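PDB 7C45: CCHC-type domain-containing protein from Trypanosoma brucei brucei, which trims guide RNA, probably as a 3'-5' exonuclease, and binds oligouridine RNA. Local coordinates for residues 126-129 with 130-134; 264-267 with 268-272. All blocks are in the same frame, centred on the assembly; numbering follows the deposited sequence.

Interaction 1. Residues 126-129 with 130-134; sequences VFFT and AIQWK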
ATOM      1  N   VAL A 126      -2.447   4.804   4.428  1.00 14.06           N
ATOM      2  CA  VAL A 126      -2.707   5.986   5.250  1.00 14.19           C
ATOM      3  C   VAL A 126      -3.825   6.834   4.636  1.00 14.34           C
ATOM      4  O   VAL A 126      -4.704   7.332   5.354  1.00 14.44           O
ATOM      5  CB  VAL A 126      -1.415   6.798   5.450  1.00 14.26           C
ATOM      6  CG1 VAL A 126      -1.685   8.082   6.190  1.00 14.48           C
ATOM      7  CG2 VAL A 126      -0.395   5.968   6.239  1.00 14.73           C
ATOM      8  N   PHE A 127      -3.797   7.018   3.306  1.00 14.39           N
ATOM      9  CA  PHE A 127      -4.873   7.736   2.612  1.00 14.58           C
ATOM     10  C   PHE A 127      -6.230   7.137   2.968  1.00 14.56           C
ATOM     11  O   PHE A 127      -7.160   7.850   3.374  1.00 14.71           O
ATOM     12  CB  PHE A 127      -4.641   7.700   1.094  1.00 14.67           C
ATOM     13  CG  PHE A 127      -5.148   8.932   0.349  1.00 14.98           C
ATOM     14  CD1 PHE A 127      -6.374   9.479   0.641  1.00 15.14           C
ATOM     15  CD2 PHE A 127      -4.366   9.536  -0.617  1.00 15.15           C
ATOM     16  CE1 PHE A 127      -6.851  10.609  -0.049  1.00 15.50           C
ATOM     17  CE2 PHE A 127      -4.806  10.679  -1.304  1.00 16.50           C
ATOM     18  CZ  PHE A 127      -6.055  11.212  -1.008  1.00 15.70           C
ATOM     19  N   PHE A 128      -6.350   5.818   2.854  1.00 14.41           N
ATOM     20  CA  PHE A 128      -7.626   5.176   3.157  1.00 14.43           C
ATOM     21  C   PHE A 128      -7.995   5.359   4.620  1.00 14.42           C
ATOM     22  O   PHE A 128      -9.150   5.654   4.942  1.00 14.52           O
ATOM     23  CB  PHE A 128      -7.585   3.695   2.799  1.00 19.70           C
ATOM     24  CG  PHE A 128      -8.928   3.007   2.909  1.00 16.30           C
ATOM     25  CD1 PHE A 128      -9.869   3.142   1.899  1.00 18.74           C
ATOM     26  CD2 PHE A 128      -9.246   2.248   4.015  1.00 14.38           C
ATOM     27  CE1 PHE A 128     -11.099   2.518   1.996  1.00 19.81           C
ATOM     28  CE2 PHE A 128     -10.474   1.613   4.113  1.00 14.49           C
ATOM     29  CZ  PHE A 128     -11.394   1.743   3.105  1.00 15.80           C
ATOM     30  N   THR A 129      -7.024   5.203   5.528  1.00 14.32           N
ATOM     31  CA  THR A 129      -7.317   5.451   6.938  1.00 14.38           C
ATOM     32  C   THR A 129      -7.762   6.891   7.170  1.00 14.56           C
ATOM     33  O   THR A 129      -8.709   7.131   7.921  1.00 14.67           O
ATOM     34  CB  THR A 129      -6.102   5.105   7.800  1.00 14.31           C
ATOM     35  OG1 THR A 129      -5.858   3.709   7.676  1.00 14.24           O
ATOM     36  CG2 THR A 129      -6.377   5.436   9.266  1.00 14.45           C
ATOM     37  N   ALA A 130      -7.114   7.863   6.509  1.00 14.65           N
ATOM     38  CA  ALA A 130      -7.454   9.268   6.728  1.00 16.14           C
ATOM     39  C   ALA A 130      -8.892   9.548   6.328  1.00 15.04           C
ATOM     40  O   ALA A 130      -9.576  10.360   6.963  1.00 15.25           O
ATOM     41  CB  ALA A 130      -6.500  10.171   5.939  1.00 15.03           C
ATOM     42  N   ILE A 131      -9.359   8.866   5.290  1.00 14.96           N
ATOM     43  CA  ILE A 131     -10.757   8.981   4.878  1.00 15.10           C
ATOM     44  C   ILE A 131     -11.665   8.448   5.976  1.00 17.18           C
ATOM     45  O   ILE A 131     -12.638   9.102   6.374  1.00 15.25           O
ATOM     46  CB  ILE A 131     -10.975   8.243   3.547  1.00 15.07           C
ATOM     47  CG1 ILE A 131     -10.245   8.987   2.418  1.00 15.21           C
ATOM     48  CG2 ILE A 131     -12.476   8.068   3.229  1.00 15.21           C
ATOM     49  CD1 ILE A 131     -10.196   8.232   1.104  1.00 18.49           C
ATOM     50  N   GLN A 132     -11.355   7.255   6.493  1.00 14.86           N
ATOM     51  CA  GLN A 132     -12.153   6.715   7.595  1.00 14.86           C
ATOM     52  C   GLN A 132     -12.093   7.598   8.825  1.00 17.69           C
ATOM     53  O   GLN A 132     -13.070   7.673   9.576  1.00 16.68           O
ATOM     54  CB  GLN A 132     -11.691   5.309   7.980  1.00 16.11           C
ATOM     55  CG  GLN A 132     -11.558   4.410   6.799  1.00 14.61           C
ATOM     56  CD  GLN A 132     -12.748   4.486   5.887  1.00 18.09           C
ATOM     57  OE1 GLN A 132     -13.904   4.366   6.318  1.00 21.28           O
ATOM     58  NE2 GLN A 132     -12.485   4.701   4.627  1.00 19.15           N
ATOM     59  N   TRP A 133     -10.953   8.233   9.069  1.00 15.02           N
ATOM     60  CA  TRP A 133     -10.835   9.148  10.191  1.00 15.22           C
ATOM     61  C   TRP A 133     -11.745  10.356  10.007  1.00 15.49           C
ATOM     62  O   TRP A 133     -12.489  10.724  10.922  1.00 15.68           O
ATOM     63  CB  TRP A 133      -9.381   9.596  10.350  1.00 15.24           C
ATOM     64  CG  TRP A 133      -9.215  10.661  11.376  1.00 15.54           C
ATOM     65  CD1 TRP A 133      -9.036  12.004  11.170  1.00 15.81           C
ATOM     66  CD2 TRP A 133      -9.277  10.473  12.781  1.00 15.66           C
ATOM     67  NE1 TRP A 133      -8.948  12.653  12.379  1.00 16.11           N
ATOM     68  CE2 TRP A 133      -9.097  11.739  13.377  1.00 16.02           C
ATOM     69  CE3 TRP A 133      -9.448   9.359  13.588  1.00 15.56           C
ATOM     70  CZ2 TRP A 133      -9.092  11.905  14.755  1.00 16.27           C
ATOM     71  CZ3 TRP A 133      -9.433   9.528  14.943  1.00 15.81           C
ATOM     72  CH2 TRP A 133      -9.273  10.792  15.518  1.00 18.55           C
ATOM     73  N   LYS A 134     -11.668  11.013   8.843  1.00 15.57           N
ATOM     74  CA  LYS A 134     -12.478  12.204   8.608  1.00 15.90           C
ATOM     75  C   LYS A 134     -13.971  11.896   8.697  1.00 15.94           C
ATOM     76  O   LYS A 134     -14.746  12.700   9.220  1.00 16.22           O
ATOM     77  CB  LYS A 134     -12.157  12.809   7.240  1.00 16.01           C
ATOM     78  CG  LYS A 134     -13.014  13.993   6.880  1.00 18.62           C
ATOM     79  CD  LYS A 134     -12.446  14.734   5.702  1.00 25.38           C
ATOM     80  CE  LYS A 134     -13.253  15.985   5.418  1.00 26.67           C
ATOM     81  NZ  LYS A 134     -12.895  16.997   6.444  1.00 29.48           N
TER

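Interaction 2. Residues 264-267 with 268-272; sequences KGHT and EAECF. With ZN (zinc ion), chain C; nucleotides of chain B.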
ATOM      1  N   LYS A 264     -19.276   8.001  17.134  1.00 16.51           N
ATOM      2  CA  LYS A 264     -18.114   7.752  16.309  1.00 16.24           C
ATOM      3  C   LYS A 264     -18.145   6.301  15.833  1.00 16.02           C
ATOM      4  O   LYS A 264     -18.820   5.452  16.416  1.00 19.07           O
ATOM      5  CB  LYS A 264     -16.850   8.088  17.104  1.00 19.24           C
ATOM      6  CG  LYS A 264     -16.587   9.571  17.130  1.00 22.50           C
ATOM      7  CD  LYS A 264     -16.038  10.081  18.423  1.00 34.38           C
ATOM      8  CE  LYS A 264     -16.243  11.603  18.488  1.00 42.52           C
ATOM      9  NZ  LYS A 264     -14.976  12.401  18.342  1.00 41.47           N
ATOM     10  N   GLY A 265     -17.438   6.026  14.739  1.00 15.78           N
ATOM     11  CA  GLY A 265     -17.279   4.667  14.261  1.00 15.61           C
ATOM     12  C   GLY A 265     -18.104   4.317  13.045  1.00 16.00           C
ATOM     13  O   GLY A 265     -17.842   3.285  12.409  1.00 16.24           O
ATOM     14  N   HIS A 266     -19.091   5.134  12.684  1.00 15.65           N
ATOM     15  CA  HIS A 266     -19.858   4.866  11.481  1.00 15.64           C
ATOM     16  C   HIS A 266     -20.443   6.173  10.958  1.00 15.78           C
ATOM     17  O   HIS A 266     -20.379   7.216  11.616  1.00 15.90           O
ATOM     18  CB  HIS A 266     -20.973   3.864  11.735  1.00 15.76           C
ATOM     19  CG  HIS A 266     -22.043   4.377  12.646  1.00 15.97           C
ATOM     20  ND1 HIS A 266     -22.053   4.129  14.005  1.00 16.08           N
ATOM     21  CD2 HIS A 266     -23.166   5.090  12.382  1.00 16.14           C
ATOM     22  CE1 HIS A 266     -23.123   4.696  14.540  1.00 16.29           C
ATOM     23  NE2 HIS A 266     -23.806   5.288  13.575  1.00 16.32           N
ATOM     24  N   THR A 267     -21.015   6.099   9.762  1.00 15.81           N
ATOM     25  CA  THR A 267     -21.632   7.259   9.141  1.00 16.00           C
ATOM     26  C   THR A 267     -23.137   7.076   9.087  1.00 16.20           C
ATOM     27  O   THR A 267     -23.669   5.982   9.278  1.00 16.19           O
ATOM     28  CB  THR A 267     -21.125   7.508   7.716  1.00 15.98           C
ATOM     29  OG1 THR A 267     -21.628   6.486   6.856  1.00 18.58           O
ATOM     30  CG2 THR A 267     -19.613   7.538   7.649  1.00 16.93           C
ATOM     31  N   GLU A 268     -23.803   8.185   8.777  1.00 16.44           N
ATOM     32  CA  GLU A 268     -25.252   8.209   8.671  1.00 16.68           C
ATOM     33  C   GLU A 268     -25.757   7.119   7.738  1.00 16.67           C
ATOM     34  O   GLU A 268     -26.762   6.471   8.024  1.00 17.22           O
ATOM     35  CB  GLU A 268     -25.686   9.602   8.185  1.00 16.97           C
ATOM     36  CG  GLU A 268     -27.130   9.725   7.745  1.00 29.44           C
ATOM     37  CD  GLU A 268     -27.408  11.063   7.079  1.00 27.84           C
ATOM     38  OE1 GLU A 268     -27.242  12.097   7.737  1.00 27.71           O
ATOM     39  OE2 GLU A 268     -27.758  11.075   5.883  1.00 32.44           O
ATOM     40  N   ALA A 269     -25.055   6.885   6.625  1.00 16.59           N
ATOM     41  CA  ALA A 269     -25.524   5.904   5.648  1.00 23.16           C
ATOM     42  C   ALA A 269     -25.521   4.488   6.202  1.00 16.55           C
ATOM     43  O   ALA A 269     -26.233   3.628   5.671  1.00 18.88           O
ATOM     44  CB  ALA A 269     -24.660   5.947   4.395  1.00 24.30           C
ATOM     45  N   GLU A 270     -24.737   4.242   7.250  1.00 18.31           N
ATOM     46  CA  GLU A 270     -24.592   2.940   7.873  1.00 21.92           C
ATOM     47  C   GLU A 270     -25.284   2.833   9.225  1.00 16.34           C
ATOM     48  O   GLU A 270     -25.135   1.808   9.889  1.00 19.15           O
ATOM     49  CB  GLU A 270     -23.100   2.615   8.065  1.00 22.45           C
ATOM     50  CG  GLU A 270     -22.168   3.061   6.940  1.00 32.75           C
ATOM     51  CD  GLU A 270     -20.725   3.232   7.398  1.00 50.98           C
ATOM     52  OE1 GLU A 270     -19.810   2.997   6.581  1.00 65.36           O
ATOM     53  OE2 GLU A 270     -20.493   3.601   8.569  1.00 46.48           O
ATOM     54  N   CYS A 271     -26.020   3.856   9.657  1.00 16.47           N
ATOM     55  CA  CYS A 271     -26.475   3.952  11.045  1.00 16.56           C
ATOM     56  C   CYS A 271     -27.585   2.958  11.349  1.00 16.75           C
ATOM     57  O   CYS A 271     -28.656   3.017  10.739  1.00 16.94           O
ATOM     58  CB  CYS A 271     -26.957   5.376  11.323  1.00 16.70           C
ATOM     59  SG  CYS A 271     -27.490   5.624  13.007  1.00 16.86           S
ATOM     60  N   PHE A 272     -27.344   2.076  12.324  1.00 16.75           N
ATOM     61  CA  PHE A 272     -28.368   1.137  12.767  1.00 16.99           C
ATOM     62  C   PHE A 272     -29.567   1.866  13.353  1.00 17.20           C
ATOM     63  O   PHE A 272     -30.695   1.397  13.239  1.00 19.79           O
ATOM     64  CB  PHE A 272     -27.805   0.165  13.812  1.00 19.31           C
ATOM     65  CG  PHE A 272     -26.689  -0.709  13.308  1.00 17.09           C
ATOM     66  CD1 PHE A 272     -26.660  -1.140  11.997  1.00 19.41           C
ATOM     67  CD2 PHE A 272     -25.666  -1.100  14.168  1.00 18.62           C
ATOM     68  CE1 PHE A 272     -25.610  -1.949  11.541  1.00 16.73           C
ATOM     69  CE2 PHE A 272     -24.632  -1.910  13.729  1.00 16.87           C
ATOM     70  CZ  PHE A 272     -24.609  -2.335  12.404  1.00 16.66           C
TER
HETATM   71 ZN    ZN C 401     -25.509   6.590  13.802  1.00 16.67          ZN
ATOM     72  P     U B   4     -18.825  -6.032  15.077  1.00 41.15           P
ATOM     73  OP1   U B   4     -17.645  -6.935  15.002  1.00 35.96           O
ATOM     74  OP2   U B   4     -19.699  -6.105  16.274  1.00 45.00           O
ATOM     75  O5'   U B   4     -18.394  -4.509  14.851  1.00 38.15           O
ATOM     76  C5'   U B   4     -19.358  -3.470  14.638  1.00 24.32           C
ATOM     77  C4'   U B   4     -19.595  -3.200  13.168  1.00 17.75           C
ATOM     78  O4'   U B   4     -20.849  -2.483  12.987  1.00 18.94           O
ATOM     79  C3'   U B   4     -18.536  -2.379  12.438  1.00 16.52           C
ATOM     80  O3'   U B   4     -18.489  -2.880  11.099  1.00 22.77           O
ATOM     81  C2'   U B   4     -19.171  -0.980  12.414  1.00 20.52           C
ATOM     82  O2'   U B   4     -18.692  -0.139  11.385  1.00 25.48           O
ATOM     83  C1'   U B   4     -20.626  -1.343  12.182  1.00 18.39           C
ATOM     84  N1    U B   4     -21.651  -0.348  12.537  1.00 18.84           N
ATOM     85  C2    U B   4     -22.500   0.119  11.538  1.00 16.04           C
ATOM     86  O2    U B   4     -22.379  -0.173  10.373  1.00 16.00           O
ATOM     87  N3    U B   4     -23.484   0.994  11.945  1.00 18.26           N
ATOM     88  C4    U B   4     -23.698   1.407  13.237  1.00 16.25           C
ATOM     89  O4    U B   4     -24.636   2.174  13.473  1.00 16.38           O
ATOM     90  C5    U B   4     -22.804   0.860  14.211  1.00 18.71           C
ATOM     91  C6    U B   4     -21.848   0.018  13.851  1.00 16.13           C
ATOM     92  P     U B   3     -23.712 -10.564  13.045  1.00 22.47           P
ATOM     93  OP1   U B   3     -23.163 -11.642  13.898  1.00 25.77           O
ATOM     94  OP2   U B   3     -25.066 -10.007  13.229  1.00 19.50           O
ATOM     95  O5'   U B   3     -22.694  -9.353  13.117  1.00 17.95           O
ATOM     96  C5'   U B   3     -21.318  -9.571  12.856  1.00 20.24           C
ATOM     97  C4'   U B   3     -20.593  -8.273  12.641  1.00 23.95           C
ATOM     98  O4'   U B   3     -21.113  -7.642  11.438  1.00 17.10           O
ATOM     99  C3'   U B   3     -20.755  -7.242  13.757  1.00 22.61           C
ATOM    100  O3'   U B   3     -19.620  -6.396  13.742  1.00 31.93           O
ATOM    101  C2'   U B   3     -21.924  -6.423  13.255  1.00 19.81           C
ATOM    102  O2'   U B   3     -22.029  -5.138  13.815  1.00 21.18           O
ATOM    103  C1'   U B   3     -21.601  -6.361  11.767  1.00 19.77           C
ATOM    104  N1    U B   3     -22.759  -5.999  10.932  1.00 16.93           N
ATOM    105  C2    U B   3     -22.668  -4.811  10.229  1.00 16.65           C
ATOM    106  O2    U B   3     -21.679  -4.098  10.208  1.00 17.21           O
ATOM    107  N3    U B   3     -23.783  -4.492   9.498  1.00 17.57           N
ATOM    108  C4    U B   3     -24.958  -5.208   9.424  1.00 18.33           C
ATOM    109  O4    U B   3     -25.848  -4.765   8.717  1.00 21.89           O
ATOM    110  C5    U B   3     -24.983  -6.412  10.192  1.00 19.15           C
ATOM    111  C6    U B   3     -23.904  -6.752  10.911  1.00 17.30           C
TER

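Interaction 1. Residues 126-129 with 130-134
Gln132 lays its side-chain amide over one face of the Phe128 ring, one helical turn further on. NE2 does the touching and lies 3.5 Å from CZ of Phe128, displaced toward the rim of the ring. The amide and ring planes are 28° apart, and the amide lies tilted over the ring by its NE2 end. The Gln132 chain bends at chi2 (-47°), which folds the amide back over the ring.

Apolar contact is slighter. Phe127 and Ile131 meet at CD1 to CD1, 4.0 Å apart. Beyond the two segments, Phe128 also touches Tyr146, Val147, Ser150 and Val151 of helix 144-152, Val208 touches both Phe127 and Ile131, Phe127 also rests on Val212 and Val215, and the Trp133 indole packs on helix 245-251.

Backbone bonds dominate the polar contacts. Ala130 N binds Val126 O at 2.7 Å. Ile131 N binds Phe127 O at 3.1 Å, and Trp133 N binds Thr129 O at 2.8 Å. Phe128 O takes two donors: Gln132 N at 3.1 Å, and Gln132 NE2 in a weak bond of 3.5 Å. Three side chains have hydrogen-bond partners outside the segments: Gln132 OE1 accepts from Arg136, Thr129 OG1 is bonded to Arg140 O, and Trp133 NE1 reaches Gly253 O.

Bonds from residue i+4 back to residue i mark a regular alpha helix. This one, 124-136, follows strand 121-123 at the edge of the RNase H-like exonuclease sheet.

Interaction 2. Residues 264-267 with 268-272
A CCHC zinc knuckle holds this contact, and it grips a uracil of the bound RNA. His266 and Cys271 are two of the four zinc ligands. His266 NE2 lies 2.2 Å from the zinc ion and Cys271 SG 2.3 Å from it. Cys258 and Cys261 complete the site. The Cys271 SG stands anti to its own backbone N (chi1 -178°), which carries it to the zinc, and it also caps a backbone N of the short helix that follows.

Two hydrogen bonds close the turn between the zinc ligands. Thr267 N donates to Glu270 OE2 at 2.8 Å, meeting the carboxylate from above its plane. Glu270 N returns a bond to Thr267 O at 2.9 Å, again from above the carbonyl plane. The Glu270 carboxylate also lies close to His266 CB and packs beside the Thr267 hydroxyl.

The base of U4 of chain B is held on its polar edge and on a face. Its N3 donates to Glu270 O at 2.8 Å, with an angle of 173° at the hydrogen. Its O4 accepts from Phe272 N at 2.9 Å, equally straight. The same O4 sits over the centre of the His266 ring, 3.1 Å above its plane. The U4 base lies over one face of the Phe272 ring, its N3 3.4 Å above the ring plane near the centre, with U3 of chain B at the ring edge.

Backbone groups thus read a donor N3 beside an acceptor O4, a pattern that suits uracil, though guanine offers it too. The zinc fixes the histidine ring against that oxygen, and its positive charge may make the ring a better neighbour for it.

Overall arrangement
Interaction 1 belongs to the exonuclease domain and interaction 2 to the first zinc knuckle. Their centres are 15 Å apart, and their nearest atoms about 6 Å apart, without touching. Arg136, at the end of helix 124-136, bridges them: it bonds to Gln132 of interaction 1 and to Gly265 O of interaction 2. Thr267 also packs on Leu135 and Arg136. The Val126 side chain is about 12 Å from a bound calcium ion; Asp41, Glu43 and Asp191 form a calcium site in this entry. The Gln132 side chain is about 14 Å from a zinc ion. The helix therefore spans the ground between the calcium-binding region and the knuckle that holds the RNA.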